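Local coordinates for protein STU0660 (Streptococcus thermophilus, PDB 3ZTH) that takes part in CRISPR-mediated bacterial immunity as a member of the large Csn2 proteins, and probably acts by binding DNA, at the interface of chains A and B. Numbering follows the deposited sequence. Chains: chain A/B, STU0660.

Contact 1: the interface of chains A and B. Residues chain A 133, 135, 142, 144; chain B 92, 101-102, 187, 190.
With CG1 beside its own backbone N (chi1 -56°) and the chain continued straight to CD1 (chi2 170°), A:Ile133 points its tip at B:Tyr92, whose ring also turns back beside its backbone N (chi1 -64°). The two side chains meet tip to tip: A:Ile133 CD1 is 3.7 Å from the phenol oxygen B:Tyr92 OH, and the CG2 branch touches the same oxygen from farther back. CD1 also meets the CD1 methyl of B:Leu102 at 3.8 Å, while the CG1 part of the branch runs past B:Tyr101, in the opposite sense to that ring. On the backbone side, A:Ile133 CA rests 3.9 Å from B:His190 CE1.

B:Tyr92 is held from two sides of its ring plane. A:Leu144 CD2 sits above the plane but beyond the rim on the CE2 side, 4.1 Å from B:Tyr92 CE2, and from the other side the phenol A:Tyr142 OH comes to the rim, 3.7 Å from that same B:Tyr92 CE2; the two phenols pass side by side, pointing opposite ways. Nearby, B:Met187, modelled as selenomethionine, bends at its last two torsions and lays its CE methyl across A:Leu135 at about a right angle. A:Leu135 CD1 and B:Met187 CE make a close methyl contact of 3.2 Å, while A:Leu135 CD2 sits 3.6 Å from B:Met187 N.

No nitrogen or oxygen of one chain reaches a polar partner in the other here, and shape and apolar fit carry the contact. The loop and strand 140-146 of chain A are thereby seated on helices 97-106 and 177-193 of chain B and on the loop that carries B:Tyr92, apparently joining two Csn2 subunits.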
# COMPACT_ATOMS: atom_id res chain seq x y z
N ILE A 133 23.21 -22.89 1.63
CA ILE A 133 21.81 -23.22 1.83
C ILE A 133 21.50 -24.39 0.90
O ILE A 133 20.74 -24.26 -0.06
CB ILE A 133 20.90 -22.05 1.50
CG1 ILE A 133 21.32 -20.83 2.32
CG2 ILE A 133 19.46 -22.43 1.78
CD1 ILE A 133 20.66 -19.54 1.90
N LEU A 135 19.55 -26.69 0.52
CA LEU A 135 18.26 -27.36 0.59
C LEU A 135 18.00 -28.20 -0.65
O LEU A 135 17.52 -27.71 -1.67
CB LEU A 135 17.14 -26.35 0.82
CG LEU A 135 17.18 -25.71 2.21
CD1 LEU A 135 15.82 -25.13 2.54
CD2 LEU A 135 17.55 -26.75 3.26
N TYR A 142 15.77 -26.25 -3.18
CA TYR A 142 15.27 -24.93 -2.80
C TYR A 142 16.47 -24.00 -2.84
O TYR A 142 17.44 -24.19 -2.10
CB TYR A 142 14.68 -24.96 -1.39
CG TYR A 142 14.08 -23.64 -0.95
CD1 TYR A 142 13.06 -23.03 -1.68
CD2 TYR A 142 14.49 -23.04 0.24
CE1 TYR A 142 12.44 -21.86 -1.22
CE2 TYR A 142 13.88 -21.87 0.71
CZ TYR A 142 12.85 -21.29 -0.02
OH TYR A 142 12.24 -20.15 0.47
N LEU A 144 18.02 -19.74 -4.17
CA LEU A 144 17.79 -18.38 -4.58
C LEU A 144 18.21 -18.20 -6.04
O LEU A 144 19.25 -18.69 -6.46
CB LEU A 144 18.59 -17.44 -3.69
CG LEU A 144 18.16 -17.45 -2.22
CD1 LEU A 144 19.20 -16.75 -1.37
CD2 LEU A 144 16.81 -16.76 -2.08
N TYR B 92 11.90 -16.17 3.48
CA TYR B 92 12.80 -15.22 4.11
C TYR B 92 12.08 -13.99 4.64
O TYR B 92 11.97 -12.97 3.96
CB TYR B 92 13.89 -14.83 3.11
CG TYR B 92 14.75 -16.01 2.75
CD1 TYR B 92 15.86 -16.35 3.52
CD2 TYR B 92 14.41 -16.84 1.69
CE1 TYR B 92 16.61 -17.49 3.25
CE2 TYR B 92 15.15 -17.99 1.40
CZ TYR B 92 16.25 -18.31 2.19
OH TYR B 92 16.98 -19.45 1.93
N TYR B 101 18.98 -18.02 9.47
CA TYR B 101 20.16 -18.71 8.99
C TYR B 101 20.84 -17.84 7.94
O TYR B 101 22.07 -17.79 7.84
CB TYR B 101 19.77 -20.05 8.38
CG TYR B 101 20.95 -20.87 7.90
CD1 TYR B 101 21.95 -21.27 8.79
CD2 TYR B 101 21.06 -21.25 6.57
CE1 TYR B 101 23.03 -22.02 8.36
CE2 TYR B 101 22.15 -22.00 6.13
CZ TYR B 101 23.13 -22.38 7.03
OH TYR B 101 24.20 -23.13 6.60
N LEU B 102 20.02 -17.15 7.15
CA LEU B 102 20.54 -16.29 6.11
C LEU B 102 21.41 -15.21 6.73
O LEU B 102 22.49 -14.92 6.23
CB LEU B 102 19.39 -15.66 5.32
CG LEU B 102 19.81 -14.96 4.03
CD1 LEU B 102 20.42 -15.97 3.08
CD2 LEU B 102 18.60 -14.30 3.38
N MSE B 187 16.61 -27.44 6.62
CA MSE B 187 16.65 -26.03 6.97
C MSE B 187 16.95 -25.94 8.46
O MSE B 187 17.88 -25.27 8.90
CB MSE B 187 15.30 -25.38 6.65
CG MSE B 187 15.21 -23.88 6.96
SE MSE B 187 16.51 -22.79 6.01
CE MSE B 187 15.51 -22.51 4.37
N HIS B 190 20.52 -26.72 9.44
CA HIS B 190 21.42 -25.60 9.21
C HIS B 190 21.35 -24.61 10.37
O HIS B 190 22.37 -24.25 10.97
CB HIS B 190 21.03 -24.87 7.92
CG HIS B 190 21.40 -25.61 6.67
ND1 HIS B 190 21.06 -25.15 5.41
CD2 HIS B 190 22.05 -26.78 6.48
CE1 HIS B 190 21.50 -26.01 4.50
NE2 HIS B 190 22.10 -27.01 5.13

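Contact 2: the interface of chains A and B. Residues chain A 90, 101, 186-187, 190; chain B 132-135.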
# COMPACT_ATOMS: atom_id res chain seq x y z
N MSE A 90 15.57 16.89 -14.18
CA MSE A 90 16.96 16.44 -14.22
C MSE A 90 17.25 15.24 -13.33
O MSE A 90 18.39 14.79 -13.21
CB MSE A 90 17.87 17.63 -13.90
CG MSE A 90 17.81 18.68 -14.99
SE MSE A 90 18.87 20.27 -14.72
CE MSE A 90 20.57 19.63 -15.40
N TYR A 101 17.64 11.25 -21.40
CA TYR A 101 19.01 11.67 -21.66
C TYR A 101 20.04 10.68 -21.13
O TYR A 101 20.93 10.25 -21.86
CB TYR A 101 19.25 13.04 -21.04
CG TYR A 101 20.70 13.49 -21.05
CD1 TYR A 101 21.37 13.73 -22.24
CD2 TYR A 101 21.38 13.71 -19.85
CE1 TYR A 101 22.70 14.18 -22.24
CE2 TYR A 101 22.69 14.15 -19.84
CZ TYR A 101 23.34 14.39 -21.04
OH TYR A 101 24.65 14.82 -21.01
N GLU A 186 20.81 22.88 -21.70
CA GLU A 186 21.93 22.08 -22.21
C GLU A 186 21.55 20.61 -22.28
O GLU A 186 21.87 19.92 -23.25
CB GLU A 186 23.14 22.22 -21.31
CG GLU A 186 24.08 23.32 -21.69
CD GLU A 186 25.48 22.96 -21.28
OE1 GLU A 186 26.01 21.96 -21.82
OE2 GLU A 186 26.04 23.65 -20.40
N MSE A 187 20.89 20.12 -21.23
CA MSE A 187 20.46 18.74 -21.19
C MSE A 187 19.46 18.51 -22.31
O MSE A 187 19.50 17.49 -22.99
CB MSE A 187 19.83 18.39 -19.85
CG MSE A 187 19.23 16.99 -19.84
SE MSE A 187 18.84 16.33 -18.08
CE MSE A 187 17.12 17.14 -17.82
N HIS A 190 21.35 18.21 -25.78
CA HIS A 190 21.94 16.90 -26.00
C HIS A 190 20.89 15.83 -26.27
O HIS A 190 21.14 14.90 -27.03
CB HIS A 190 22.81 16.50 -24.80
CG HIS A 190 23.93 17.45 -24.53
ND1 HIS A 190 24.78 17.31 -23.45
CD2 HIS A 190 24.33 18.57 -25.18
CE1 HIS A 190 25.65 18.31 -23.44
NE2 HIS A 190 25.40 19.08 -24.48
N HIS B 132 31.16 11.48 -20.53
CA HIS B 132 30.24 11.71 -21.63
C HIS B 132 29.20 12.74 -21.25
O HIS B 132 28.63 13.40 -22.12
CB HIS B 132 29.58 10.40 -22.05
CG HIS B 132 30.51 9.47 -22.76
ND1 HIS B 132 31.00 9.74 -24.02
CD2 HIS B 132 31.08 8.31 -22.37
CE1 HIS B 132 31.83 8.77 -24.38
NE2 HIS B 132 31.90 7.89 -23.40
N ILE B 133 28.95 12.87 -19.95
CA ILE B 133 28.01 13.87 -19.47
C ILE B 133 28.78 15.17 -19.57
O ILE B 133 29.88 15.30 -19.03
CB ILE B 133 27.60 13.64 -18.01
CG1 ILE B 133 26.66 12.43 -17.92
CG2 ILE B 133 26.93 14.89 -17.46
CD1 ILE B 133 26.19 12.14 -16.52
N ASN B 134 28.20 16.13 -20.27
CA ASN B 134 28.86 17.40 -20.49
C ASN B 134 27.88 18.55 -20.27
O ASN B 134 27.38 19.15 -21.23
CB ASN B 134 29.43 17.41 -21.90
CG ASN B 134 29.97 18.75 -22.30
OD1 ASN B 134 30.85 19.31 -21.63
ND2 ASN B 134 29.45 19.29 -23.41
N LEU B 135 27.62 18.84 -19.01
CA LEU B 135 26.71 19.92 -18.65
C LEU B 135 27.36 20.89 -17.68
O LEU B 135 27.29 20.71 -16.46
CB LEU B 135 25.43 19.33 -18.05
CG LEU B 135 24.65 18.41 -18.99
CD1 LEU B 135 23.32 18.05 -18.36
CD2 LEU B 135 24.44 19.10 -20.33
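The loop of chain B that follows helix 112-132 lies against helices 97-106 and 177-192 of chain A, in a contact between two subunits of the Csn2 family of CRISPR-associated proteins. Its main intruder is B:Leu135, whose CG stands beside the backbone N (chi1 -61°), and whose two methyls divide the helix surface between them. CD2 comes 3.5 Å from A:Glu186 CB and 3.4 Å from A:His190 CE1; CD1 turns to A:Met187, a selenomethionine in the model, meeting its CB at 3.8 Å. The leucine runs antiparallel to the A:Glu186 and A:His190 side chains, and both close on its CD2 methyl, from directions roughly at right angles. It comes in beyond the CE1 rim of the imidazole, on the same side of the ring plane as the A:Glu186 carbonyl oxygen, which stands 3.4 Å above that plane and offset toward the rim.

B:Asn134 meets that imidazole from the rim instead. Its backbone carbonyl carbon, atom C, lies at the ring edge, in plane, and its side-chain amide is turned 7° from the ring plane although the two side chains cross at about a right angle. B:Asn134 ND2 is 3.9 Å from A:His190 CE1, so the amide lies alongside the ring, displaced from it, and does not stack on it. The backbone oxygen of B:Asn134 faces the carboxylate oxygen A:Glu186 OE1; both are ordinarily acceptors, and this pairing is doubtful as modelled.

A:Tyr101, with CG anti to its backbone N (chi1 171°), brings its hydroxyl beside the histidine, under the start of the loop. A:Tyr101 OH reaches within 3.8 Å of B:Ile133 CA, and A:His190 ND1 offers it a weak but nearly straight hydrogen bond of 3.5 Å. This weak link runs between helices 97-106 and 177-192 and may help orient the imidazole.

Contact 1 and contact 2 cover overlapping parts of two-fold related patches with the chains exchanged, their C-alpha centres about 46 Å apart. Each brings residues 133 and 135 of one subunit to Tyr101, Met187 and His190 of the other; the long helix 109-130 and its counterpart in chain B run along much of the stretch between the two sites. The match is loose in detail: Ile133 buries more surface in contact 1, Leu135 in contact 2, and Met187 takes different bends. Reciprocal seats at both ends fit a two-fold dimer within the four-copy assembly, though the model alone does not prove it in solution.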